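Local coordinates for fatty acid synthase 1, isoform A (Drosophila melanogaster, PDB 6FN6), which probably carries out the de novo synthesis of long-chain saturated fatty acids from acetyl-CoA and malonyl-CoA with NADPH, this chain holding its dehydratase, enoylreductase and ketoreductase region, at residues A[110-122]-A[226-240]. Numbering follows the deposited sequence.
Sequences IDNEELPLEEQTP and QWYSDINVIKSAGVE
Gln120 and Leu117 clasp the ring of Tyr228 from opposite faces. The Gln120 amide lies over one face, offset toward the rim, its plane 24° from the ring. Leu117 covers the other face, where CD1 sits 4.2 Å from the centroid of the Tyr228 ring in an off-centre CH-pi contact. At the ring edge, Tyr228 OH donates to Glu118 O at 2.9 Å, meeting that carbonyl from above its plane. Gln120 CG is anti to its carbonyl carbon (chi1 -68°) and the chain is extended beyond it, which carries the amide across the ring. There NE2 gives a nearly straight bond to Gln226 OE1 (3.2 Å) and a more bent one to Trp227 O, reached from above that carbonyl plane. Cutting this side chain back to an alanine would probably take the amide off the Tyr228 face and leave Trp227 O and Gln226 OE1 without its NE2 donor. Segment 110-122 lies in the loop leading from the predicted N-terminal to the predicted C-terminal hotdog fold of the dehydratase, and it runs across antiparallel strands of the latter. Leu117 CD2 meets Ile231 CD1 tip to tip, and Leu115 CD1 rests on Val233 CG2 at 4.1 Å. Arg774 of the second subunit packs against Leu117 and Ile231. Further along, Glu240 OE1 accepts hydrogen bonds from Leu115 N on its syn lone pair (3.0 Å) and from Lys235 NZ on its anti lone pair (2.8 Å), the latter also a salt bridge. Lys235 NZ also pairs with Glu114 OE2, while Asn202 binds Glu114 OE1.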
ATOM      1  N   ILE A 110      22.685  -8.588 -17.745  1.00 70.37           N
ATOM      2  CA  ILE A 110      21.842  -7.614 -18.432  1.00 64.26           C
ATOM      3  C   ILE A 110      21.009  -8.302 -19.510  1.00 62.91           C
ATOM      4  O   ILE A 110      19.890  -7.881 -19.801  1.00 60.67           O
ATOM      5  CB  ILE A 110      22.689  -6.469 -19.030  1.00 62.03           C
ATOM      6  CG1 ILE A 110      21.794  -5.391 -19.655  1.00 58.15           C
ATOM      7  CG2 ILE A 110      23.667  -7.008 -20.071  1.00 60.60           C
ATOM      8  CD1 ILE A 110      20.875  -4.691 -18.672  1.00 52.05           C
ATOM      9  N   ASP A 111      21.554  -9.361 -20.100  1.00 71.98           N
ATOM     10  CA  ASP A 111      20.847 -10.100 -21.142  1.00 70.62           C
ATOM     11  C   ASP A 111      19.615 -10.804 -20.577  1.00 68.63           C
ATOM     12  O   ASP A 111      18.594 -10.927 -21.252  1.00 65.40           O
ATOM     13  CB  ASP A 111      21.775 -11.123 -21.804  1.00 73.96           C
ATOM     14  CG  ASP A 111      22.854 -10.472 -22.650  1.00 74.80           C
ATOM     15  OD1 ASP A 111      22.580  -9.415 -23.260  1.00 71.51           O
ATOM     16  OD2 ASP A 111      23.974 -11.020 -22.711  1.00 79.35           O
ATOM     17  N   ASN A 112      19.721 -11.268 -19.336  1.00 90.69           N
ATOM     18  CA  ASN A 112      18.634 -12.004 -18.700  1.00 88.65           C
ATOM     19  C   ASN A 112      17.495 -11.086 -18.263  1.00 82.70           C
ATOM     20  O   ASN A 112      16.374 -11.542 -18.043  1.00 80.44           O
ATOM     21  CB  ASN A 112      19.165 -12.773 -17.487  1.00 90.12           C
ATOM     22  CG  ASN A 112      19.647 -14.165 -17.840  1.00 92.26           C
ATOM     23  OD1 ASN A 112      20.690 -14.330 -18.471  1.00 94.03           O
ATOM     24  ND2 ASN A 112      18.896 -15.178 -17.420  1.00 93.74           N
ATOM     25  N   GLU A 113      17.782  -9.794 -18.137  1.00 75.58           N
ATOM     26  CA  GLU A 113      16.780  -8.834 -17.686  1.00 73.98           C
ATOM     27  C   GLU A 113      15.876  -8.342 -18.818  1.00 69.52           C
ATOM     28  O   GLU A 113      14.842  -7.720 -18.564  1.00 65.13           O
ATOM     29  CB  GLU A 113      17.466  -7.637 -17.021  1.00 76.34           C
ATOM     30  CG  GLU A 113      18.245  -7.983 -15.759  1.00 83.57           C
ATOM     31  CD  GLU A 113      17.349  -8.357 -14.595  1.00 87.41           C
ATOM     32  OE1 GLU A 113      16.477  -7.542 -14.229  1.00 86.77           O
ATOM     33  OE2 GLU A 113      17.519  -9.464 -14.042  1.00 90.86           O
ATOM     34  N   GLU A 114      16.256  -8.628 -20.060  1.00 62.02           N
ATOM     35  CA  GLU A 114      15.498  -8.160 -21.221  1.00 59.23           C
ATOM     36  C   GLU A 114      14.451  -9.179 -21.660  1.00 58.01           C
ATOM     37  O   GLU A 114      14.521 -10.350 -21.286  1.00 61.76           O
ATOM     38  CB  GLU A 114      16.443  -7.860 -22.385  1.00 64.90           C
ATOM     39  CG  GLU A 114      17.606  -6.960 -22.013  1.00 69.67           C
ATOM     40  CD  GLU A 114      18.192  -6.235 -23.207  1.00 72.02           C
ATOM     41  OE1 GLU A 114      19.203  -6.717 -23.760  1.00 73.71           O
ATOM     42  OE2 GLU A 114      17.644  -5.178 -23.588  1.00 71.85           O
ATOM     43  N   LEU A 115      13.485  -8.729 -22.458  1.00 52.24           N
ATOM     44  CA  LEU A 115      12.443  -9.612 -22.975  1.00 52.51           C
ATOM     45  C   LEU A 115      12.794 -10.079 -24.389  1.00 57.08           C
ATOM     46  O   LEU A 115      13.267  -9.283 -25.205  1.00 52.60           O
ATOM     47  CB  LEU A 115      11.085  -8.903 -22.983  1.00 49.55           C
ATOM     48  CG  LEU A 115      10.435  -8.576 -21.636  1.00 48.45           C
ATOM     49  CD1 LEU A 115       9.201  -7.713 -21.847  1.00 45.99           C
ATOM     50  CD2 LEU A 115      10.068  -9.843 -20.884  1.00 50.65           C
ATOM     51  N   PRO A 116      12.553 -11.370 -24.691  1.00 69.84           N
ATOM     52  CA  PRO A 116      12.815 -11.900 -26.034  1.00 73.30           C
ATOM     53  C   PRO A 116      11.723 -11.520 -27.027  1.00 72.80           C
ATOM     54  O   PRO A 116      10.826 -12.323 -27.289  1.00 76.64           O
ATOM     55  CB  PRO A 116      12.858 -13.410 -25.808  1.00 75.65           C
ATOM     56  CG  PRO A 116      11.936 -13.632 -24.669  1.00 74.24           C
ATOM     57  CD  PRO A 116      12.075 -12.425 -23.778  1.00 72.54           C
ATOM     58  N   LEU A 117      11.801 -10.312 -27.573  1.00 61.21           N
ATOM     59  CA  LEU A 117      10.750  -9.797 -28.442  1.00 61.20           C
ATOM     60  C   LEU A 117      11.243  -9.655 -29.877  1.00 62.66           C
ATOM     61  O   LEU A 117      12.324  -9.119 -30.123  1.00 62.25           O
ATOM     62  CB  LEU A 117      10.250  -8.448 -27.923  1.00 61.03           C
ATOM     63  CG  LEU A 117       9.476  -8.505 -26.602  1.00 63.23           C
ATOM     64  CD1 LEU A 117       9.351  -7.115 -25.996  1.00 63.27           C
ATOM     65  CD2 LEU A 117       8.108  -9.140 -26.790  1.00 66.49           C
ATOM     66  N   GLU A 118      10.437 -10.138 -30.818  1.00 82.33           N
ATOM     67  CA  GLU A 118      10.759 -10.039 -32.235  1.00 89.64           C
ATOM     68  C   GLU A 118      10.017  -8.873 -32.882  1.00 86.48           C
ATOM     69  O   GLU A 118       8.946  -8.475 -32.423  1.00 81.51           O
ATOM     70  CB  GLU A 118      10.411 -11.346 -32.950  1.00100.91           C
ATOM     71  CG  GLU A 118      11.398 -12.475 -32.694  1.00110.11           C
ATOM     72  CD  GLU A 118      12.734 -12.247 -33.376  1.00114.91           C
ATOM     73  OE1 GLU A 118      12.878 -11.222 -34.075  1.00115.75           O
ATOM     74  OE2 GLU A 118      13.638 -13.094 -33.213  1.00118.06           O
ATOM     75  N   GLU A 119      10.602  -8.328 -33.944  1.00 64.45           N
ATOM     76  CA  GLU A 119      10.029  -7.185 -34.647  1.00 63.16           C
ATOM     77  C   GLU A 119       8.607  -7.453 -35.130  1.00 57.99           C
ATOM     78  O   GLU A 119       8.257  -8.579 -35.481  1.00 58.76           O
ATOM     79  CB  GLU A 119      10.909  -6.805 -35.840  1.00 73.69           C
ATOM     80  CG  GLU A 119      12.246  -6.190 -35.454  1.00 84.21           C
ATOM     81  CD  GLU A 119      13.000  -5.635 -36.649  1.00 94.31           C
ATOM     82  OE1 GLU A 119      12.405  -4.847 -37.416  1.00 97.67           O
ATOM     83  OE2 GLU A 119      14.185  -5.987 -36.823  1.00 98.19           O
ATOM     84  N   GLN A 120       7.794  -6.401 -35.143  1.00 67.97           N
ATOM     85  CA  GLN A 120       6.423  -6.485 -35.629  1.00 63.18           C
ATOM     86  C   GLN A 120       6.360  -6.146 -37.116  1.00 62.20           C
ATOM     87  O   GLN A 120       7.230  -5.447 -37.638  1.00 58.66           O
ATOM     88  CB  GLN A 120       5.512  -5.542 -34.841  1.00 58.59           C
ATOM     89  CG  GLN A 120       5.302  -5.937 -33.390  1.00 57.50           C
ATOM     90  CD  GLN A 120       4.599  -4.856 -32.589  1.00 54.13           C
ATOM     91  OE1 GLN A 120       3.458  -5.028 -32.160  1.00 52.91           O
ATOM     92  NE2 GLN A 120       5.278  -3.733 -32.384  1.00 52.39           N
ATOM     93  N   THR A 121       5.331  -6.644 -37.794  1.00 64.19           N
ATOM     94  CA  THR A 121       5.110  -6.305 -39.196  1.00 62.12           C
ATOM     95  C   THR A 121       4.470  -4.921 -39.285  1.00 56.60           C
ATOM     96  O   THR A 121       3.428  -4.689 -38.673  1.00 57.07           O
ATOM     97  CB  THR A 121       4.203  -7.328 -39.903  1.00 66.16           C
ATOM     98  OG1 THR A 121       4.696  -8.655 -39.684  1.00 68.81           O
ATOM     99  CG2 THR A 121       4.158  -7.052 -41.398  1.00 68.93           C
ATOM    100  N   PRO A 122       5.092  -3.993 -40.036  1.00 43.96           N
ATOM    101  CA  PRO A 122       4.516  -2.644 -40.123  1.00 41.14           C
ATOM    102  C   PRO A 122       3.066  -2.636 -40.590  1.00 41.89           C
ATOM    103  O   PRO A 122       2.681  -3.464 -41.412  1.00 42.58           O
ATOM    104  CB  PRO A 122       5.414  -1.942 -41.148  1.00 41.80           C
ATOM    105  CG  PRO A 122       6.705  -2.672 -41.091  1.00 43.47           C
ATOM    106  CD  PRO A 122       6.350  -4.102 -40.797  1.00 45.77           C
ATOM    107  N   GLN A 226       9.806  -0.330 -31.355  1.00 52.78           N
ATOM    108  CA  GLN A 226       8.625  -1.186 -31.324  1.00 48.62           C
ATOM    109  C   GLN A 226       7.694  -0.810 -30.179  1.00 45.76           C
ATOM    110  O   GLN A 226       8.144  -0.431 -29.100  1.00 46.99           O
ATOM    111  CB  GLN A 226       9.030  -2.655 -31.199  1.00 53.84           C
ATOM    112  CG  GLN A 226      10.015  -3.128 -32.254  1.00 57.44           C
ATOM    113  CD  GLN A 226       9.394  -3.208 -33.634  1.00 60.35           C
ATOM    114  OE1 GLN A 226       8.182  -3.378 -33.772  1.00 63.15           O
ATOM    115  NE2 GLN A 226      10.221  -3.088 -34.664  1.00 60.95           N
ATOM    116  N   TRP A 227       6.393  -0.909 -30.431  1.00 44.46           N
ATOM    117  CA  TRP A 227       5.388  -0.685 -29.401  1.00 42.63           C
ATOM    118  C   TRP A 227       4.429  -1.864 -29.326  1.00 42.99           C
ATOM    119  O   TRP A 227       3.615  -2.074 -30.225  1.00 46.43           O
ATOM    120  CB  TRP A 227       4.620   0.608 -29.670  1.00 43.10           C
ATOM    121  CG  TRP A 227       3.325   0.714 -28.910  1.00 39.29           C
ATOM    122  CD1 TRP A 227       2.075   0.852 -29.438  1.00 36.51           C
ATOM    123  CD2 TRP A 227       3.154   0.680 -27.488  1.00 39.33           C
ATOM    124  NE1 TRP A 227       1.139   0.915 -28.437  1.00 37.85           N
ATOM    125  CE2 TRP A 227       1.775   0.809 -27.228  1.00 38.63           C
ATOM    126  CE3 TRP A 227       4.034   0.554 -26.408  1.00 42.57           C
ATOM    127  CZ2 TRP A 227       1.255   0.814 -25.934  1.00 39.15           C
ATOM    128  CZ3 TRP A 227       3.515   0.562 -25.122  1.00 42.75           C
ATOM    129  CH2 TRP A 227       2.138   0.690 -24.897  1.00 40.73           C
ATOM    130  N   TYR A 228       4.546  -2.638 -28.249  1.00 44.77           N
ATOM    131  CA  TYR A 228       3.673  -3.783 -28.006  1.00 46.44           C
ATOM    132  C   TYR A 228       2.573  -3.400 -27.020  1.00 47.21           C
ATOM    133  O   TYR A 228       2.815  -3.298 -25.819  1.00 44.09           O
ATOM    134  CB  TYR A 228       4.478  -4.966 -27.473  1.00 42.38           C
ATOM    135  CG  TYR A 228       5.702  -5.294 -28.298  1.00 42.62           C
ATOM    136  CD1 TYR A 228       6.917  -4.669 -28.050  1.00 41.75           C
ATOM    137  CD2 TYR A 228       5.644  -6.228 -29.323  1.00 44.89           C
ATOM    138  CE1 TYR A 228       8.039  -4.963 -28.800  1.00 45.84           C
ATOM    139  CE2 TYR A 228       6.763  -6.530 -30.080  1.00 45.74           C
ATOM    140  CZ  TYR A 228       7.957  -5.894 -29.814  1.00 44.33           C
ATOM    141  OH  TYR A 228       9.073  -6.190 -30.562  1.00 44.86           O
ATOM    142  N   SER A 229       1.369  -3.184 -27.537  1.00 45.49           N
ATOM    143  CA  SER A 229       0.264  -2.657 -26.738  1.00 47.92           C
ATOM    144  C   SER A 229      -0.257  -3.647 -25.691  1.00 49.57           C
ATOM    145  O   SER A 229      -0.734  -3.236 -24.630  1.00 47.16           O
ATOM    146  CB  SER A 229      -0.884  -2.229 -27.657  1.00 48.22           C
ATOM    147  OG  SER A 229      -1.334  -3.310 -28.454  1.00 50.46           O
ATOM    148  N   ASP A 230      -0.174  -4.941 -25.981  1.00 49.12           N
ATOM    149  CA  ASP A 230      -0.678  -5.953 -25.057  1.00 48.68           C
ATOM    150  C   ASP A 230       0.137  -5.993 -23.765  1.00 41.33           C
ATOM    151  O   ASP A 230      -0.426  -6.004 -22.670  1.00 39.02           O
ATOM    152  CB  ASP A 230      -0.667  -7.336 -25.712  1.00 55.34           C
ATOM    153  CG  ASP A 230      -1.693  -7.465 -26.816  1.00 56.91           C
ATOM    154  OD1 ASP A 230      -2.232  -6.424 -27.249  1.00 55.99           O
ATOM    155  OD2 ASP A 230      -1.959  -8.607 -27.253  1.00 58.61           O
ATOM    156  N   ILE A 231       1.460  -6.018 -23.899  1.00 46.88           N
ATOM    157  CA  ILE A 231       2.349  -6.125 -22.745  1.00 44.70           C
ATOM    158  C   ILE A 231       2.822  -4.751 -22.273  1.00 41.95           C
ATOM    159  O   ILE A 231       3.457  -4.635 -21.224  1.00 41.71           O
ATOM    160  CB  ILE A 231       3.552  -7.037 -23.062  1.00 45.61           C
ATOM    161  CG1 ILE A 231       4.365  -6.475 -24.233  1.00 45.43           C
ATOM    162  CG2 ILE A 231       3.066  -8.447 -23.381  1.00 44.76           C
ATOM    163  CD1 ILE A 231       5.682  -7.193 -24.469  1.00 46.47           C
ATOM    164  N   ASN A 232       2.527  -3.718 -23.057  1.00 42.51           N
ATOM    165  CA  ASN A 232       2.909  -2.349 -22.715  1.00 43.95           C
ATOM    166  C   ASN A 232       4.424  -2.194 -22.635  1.00 40.01           C
ATOM    167  O   ASN A 232       4.972  -1.935 -21.565  1.00 42.12           O
ATOM    168  CB  ASN A 232       2.270  -1.927 -21.389  1.00 47.10           C
ATOM    169  CG  ASN A 232       2.396  -0.433 -21.128  1.00 47.41           C
ATOM    170  OD1 ASN A 232       3.256   0.241 -21.699  1.00 46.11           O
ATOM    171  ND2 ASN A 232       1.535   0.090 -20.265  1.00 46.04           N
ATOM    172  N   VAL A 233       5.093  -2.338 -23.775  1.00 36.62           N
ATOM    173  CA  VAL A 233       6.545  -2.214 -23.833  1.00 36.97           C
ATOM    174  C   VAL A 233       6.982  -1.394 -25.045  1.00 34.12           C
ATOM    175  O   VAL A 233       6.460  -1.564 -26.145  1.00 34.20           O
ATOM    176  CB  VAL A 233       7.214  -3.607 -23.852  1.00 36.24           C
ATOM    177  CG1 VAL A 233       8.731  -3.480 -23.982  1.00 36.82           C
ATOM    178  CG2 VAL A 233       6.856  -4.387 -22.603  1.00 37.06           C
ATOM    179  N   ILE A 234       7.931  -0.490 -24.822  1.00 38.91           N
ATOM    180  CA  ILE A 234       8.574   0.249 -25.899  1.00 38.77           C
ATOM    181  C   ILE A 234      10.015  -0.237 -25.974  1.00 40.85           C
ATOM    182  O   ILE A 234      10.783  -0.048 -25.031  1.00 45.80           O
ATOM    183  CB  ILE A 234       8.522   1.774 -25.671  1.00 36.58           C
ATOM    184  CG1 ILE A 234       7.106   2.243 -25.340  1.00 37.45           C
ATOM    185  CG2 ILE A 234       9.023   2.513 -26.900  1.00 36.70           C
ATOM    186  CD1 ILE A 234       7.087   3.465 -24.446  1.00 38.39           C
ATOM    187  N   LYS A 235      10.388  -0.853 -27.091  1.00 38.52           N
ATOM    188  CA  LYS A 235      11.721  -1.428 -27.221  1.00 41.16           C
ATOM    189  C   LYS A 235      12.467  -0.922 -28.453  1.00 43.08           C
ATOM    190  O   LYS A 235      11.963  -0.995 -29.575  1.00 40.61           O
ATOM    191  CB  LYS A 235      11.629  -2.954 -27.264  1.00 42.71           C
ATOM    192  CG  LYS A 235      12.965  -3.647 -27.083  1.00 47.59           C
ATOM    193  CD  LYS A 235      12.801  -5.134 -26.825  1.00 50.76           C
ATOM    194  CE  LYS A 235      14.153  -5.818 -26.676  1.00 55.17           C
ATOM    195  NZ  LYS A 235      15.001  -5.191 -25.619  1.00 56.34           N
ATOM    196  N   SER A 236      13.672  -0.403 -28.231  1.00 43.44           N
ATOM    197  CA  SER A 236      14.532   0.025 -29.324  1.00 44.35           C
ATOM    198  C   SER A 236      15.997  -0.187 -28.961  1.00 46.63           C
ATOM    199  O   SER A 236      16.514   0.443 -28.039  1.00 45.39           O
ATOM    200  CB  SER A 236      14.279   1.493 -29.671  1.00 40.18           C
ATOM    201  OG  SER A 236      15.093   1.902 -30.759  1.00 40.44           O
ATOM    202  N   ALA A 237      16.656  -1.079 -29.696  1.00 52.90           N
ATOM    203  CA  ALA A 237      18.063  -1.383 -29.475  1.00 55.49           C
ATOM    204  C   ALA A 237      18.321  -1.778 -28.018  1.00 56.22           C
ATOM    205  O   ALA A 237      17.778  -2.775 -27.541  1.00 55.97           O
ATOM    206  CB  ALA A 237      18.928  -0.191 -29.879  1.00 56.85           C
ATOM    207  N   GLY A 238      19.144  -1.005 -27.314  1.00 59.15           N
ATOM    208  CA  GLY A 238      19.566  -1.363 -25.971  1.00 59.47           C
ATOM    209  C   GLY A 238      18.638  -0.889 -24.871  1.00 55.99           C
ATOM    210  O   GLY A 238      18.843  -1.215 -23.702  1.00 58.08           O
ATOM    211  N   VAL A 239      17.623  -0.117 -25.243  1.00 50.69           N
ATOM    212  CA  VAL A 239      16.686   0.438 -24.275  1.00 50.04           C
ATOM    213  C   VAL A 239      15.362  -0.321 -24.333  1.00 49.08           C
ATOM    214  O   VAL A 239      14.806  -0.542 -25.406  1.00 48.24           O
ATOM    215  CB  VAL A 239      16.465   1.948 -24.511  1.00 49.28           C
ATOM    216  CG1 VAL A 239      15.581   2.539 -23.417  1.00 48.85           C
ATOM    217  CG2 VAL A 239      17.799   2.684 -24.576  1.00 50.37           C
ATOM    218  N   GLU A 240      14.869  -0.724 -23.169  1.00 58.37           N
ATOM    219  CA  GLU A 240      13.587  -1.412 -23.075  1.00 57.19           C
ATOM    220  C   GLU A 240      12.742  -0.785 -21.966  1.00 55.19           C
ATOM    221  O   GLU A 240      13.137  -0.785 -20.801  1.00 53.90           O
ATOM    222  CB  GLU A 240      13.802  -2.903 -22.811  1.00 58.45           C
ATOM    223  CG  GLU A 240      12.560  -3.751 -22.980  1.00 49.00           C
ATOM    224  CD  GLU A 240      12.789  -5.202 -22.602  1.00 50.02           C
ATOM    225  OE1 GLU A 240      13.419  -5.932 -23.394  1.00 50.40           O
ATOM    226  OE2 GLU A 240      12.334  -5.612 -21.515  1.00 50.51           O
TER